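Local coordinates for probable protein phosphatase 2C 50 (Oryza sativa subsp. japonica, PDB 5ZCG), which probably removes phosphate from phosphoserine and phosphothreonine in target proteins, as a magnesium-dependent phosphatase of the PP2C family, at residues R25-P30 and A82-L87. The protein carries 5 engineered substitutions. Sequence-based numbering, arbitrary orientation.
Sequences RFADVP and AALARL. Engineered in segment 82-87: Ala82 (natural residue Glu), Ala83 (natural residue Glu), Ala85 (natural residue Lys).
The Phe26 ring meets Leu84 obliquely, its CZ 4.0 Å from Leu84 CD1, and the two side chains run nearly perpendicular to each other. The methyl of its own neighbour Ala27 covers the middle of one ring face, CB standing 3.6 Å off the plane. That methyl also points at the helix, and CB lies 4.1 Å from Leu84 CD1, which therefore touches both the ring and the alanine. With chi1 of Phe26 at 90°, CG lies in the gap between backbone N and C, a rotation that carries CZ up to the leucine methyl although the CA-CB bond does not aim at the helix. The other leucine branch meets the chain just past the strand: Leu84 CD2 packs 4.0 Å from Pro30 CD. The proline also rests on the helix backbone, with CG 3.5 Å from Leu84 O. The side chains meet one another through carbon atoms alone, and no hydrogen bond joins residues 25-30 to 82-87. Just before this part of the helix, Ser81 OG hydrogen-bonds to Phe26 O; separately, Asp28 OD2 forms a salt bridge with Arg51. Leu150 of strand 143-151 touches both Phe26 and Leu84 from the sheet. Strand 26-28 and helix 82-87 run almost parallel, 10° apart with axes 7.9 Å from each other: helix-on-sheet packing at the periphery of the PP2C fold, whose central beta sandwich is flanked by helices.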
# COMPACT_ATOMS: atom_id res chain seq x y z
N ARG A 25 -3.95 19.76 -17.27
CA ARG A 25 -4.52 21.01 -16.77
C ARG A 25 -5.39 20.78 -15.54
O ARG A 25 -6.48 21.34 -15.41
CB ARG A 25 -5.30 21.73 -17.87
CG ARG A 25 -4.46 22.09 -19.08
CD ARG A 25 -5.33 22.44 -20.29
NE ARG A 25 -6.14 21.31 -20.72
CZ ARG A 25 -5.75 20.40 -21.61
NH1 ARG A 25 -4.55 20.47 -22.17
NH2 ARG A 25 -6.57 19.41 -21.95
N PHE A 26 -4.91 19.94 -14.61
CA PHE A 26 -5.70 19.59 -13.44
C PHE A 26 -5.80 20.74 -12.45
O PHE A 26 -6.71 20.75 -11.61
CB PHE A 26 -5.10 18.35 -12.76
CG PHE A 26 -4.06 18.66 -11.72
CD1 PHE A 26 -2.79 19.05 -12.09
CD2 PHE A 26 -4.37 18.58 -10.36
CE1 PHE A 26 -1.82 19.36 -11.14
CE2 PHE A 26 -3.41 18.87 -9.40
CZ PHE A 26 -2.14 19.27 -9.79
N ALA A 27 -4.88 21.70 -12.52
CA ALA A 27 -4.84 22.79 -11.55
C ALA A 27 -3.96 23.90 -12.10
O ALA A 27 -3.26 23.73 -13.10
CB ALA A 27 -4.33 22.32 -10.19
N ASP A 28 -4.00 25.03 -11.41
CA ASP A 28 -3.06 26.12 -11.61
C ASP A 28 -2.07 26.09 -10.46
O ASP A 28 -2.47 25.92 -9.30
CB ASP A 28 -3.78 27.47 -11.66
CG ASP A 28 -4.43 27.75 -13.00
OD1 ASP A 28 -4.12 27.04 -13.98
OD2 ASP A 28 -5.25 28.69 -13.08
N VAL A 29 -0.78 26.17 -10.77
CA VAL A 29 0.22 26.19 -9.72
C VAL A 29 0.37 27.63 -9.24
O VAL A 29 0.60 28.53 -10.06
CB VAL A 29 1.56 25.63 -10.21
CG1 VAL A 29 2.71 26.06 -9.30
CG2 VAL A 29 1.48 24.12 -10.29
N PRO A 30 0.24 27.90 -7.94
CA PRO A 30 0.55 29.25 -7.45
C PRO A 30 2.01 29.58 -7.69
O PRO A 30 2.91 28.88 -7.23
CB PRO A 30 0.22 29.17 -5.95
CG PRO A 30 -0.66 27.96 -5.81
CD PRO A 30 -0.21 27.01 -6.87
N ALA A 82 -7.84 21.35 -5.36
CA ALA A 82 -8.51 22.22 -4.40
C ALA A 82 -7.53 22.80 -3.39
O ALA A 82 -7.61 23.99 -3.04
CB ALA A 82 -9.62 21.44 -3.68
N ALA A 83 -6.59 21.98 -2.91
CA ALA A 83 -5.61 22.46 -1.93
C ALA A 83 -4.70 23.52 -2.54
O ALA A 83 -4.34 24.49 -1.87
CB ALA A 83 -4.79 21.29 -1.38
N LEU A 84 -4.33 23.35 -3.81
CA LEU A 84 -3.49 24.35 -4.48
C LEU A 84 -4.23 25.66 -4.66
O LEU A 84 -3.64 26.74 -4.48
CB LEU A 84 -3.00 23.81 -5.82
CG LEU A 84 -1.87 22.78 -5.73
CD1 LEU A 84 -1.60 22.15 -7.09
CD2 LEU A 84 -0.61 23.43 -5.18
N ALA A 85 -5.52 25.61 -5.02
CA ALA A 85 -6.28 26.85 -5.15
C ALA A 85 -6.41 27.56 -3.80
O ALA A 85 -6.18 28.78 -3.70
CB ALA A 85 -7.65 26.56 -5.75
N ARG A 86 -6.73 26.81 -2.74
CA ARG A 86 -6.82 27.40 -1.41
C ARG A 86 -5.49 27.99 -0.98
O ARG A 86 -5.44 29.07 -0.38
CB ARG A 86 -7.29 26.35 -0.40
CG ARG A 86 -8.79 26.10 -0.40
CD ARG A 86 -9.18 24.98 0.57
NE ARG A 86 -8.16 24.73 1.59
CZ ARG A 86 -7.58 23.55 1.80
NH1 ARG A 86 -7.92 22.50 1.06
NH2 ARG A 86 -6.66 23.42 2.74
N LEU A 87 -4.39 27.29 -1.29
CA LEU A 87 -3.07 27.78 -0.89
C LEU A 87 -2.71 29.06 -1.63
O LEU A 87 -2.10 29.96 -1.05
CB LEU A 87 -2.02 26.69 -1.12
CG LEU A 87 -0.56 27.07 -0.86
CD1 LEU A 87 -0.37 27.56 0.57
CD2 LEU A 87 0.36 25.89 -1.16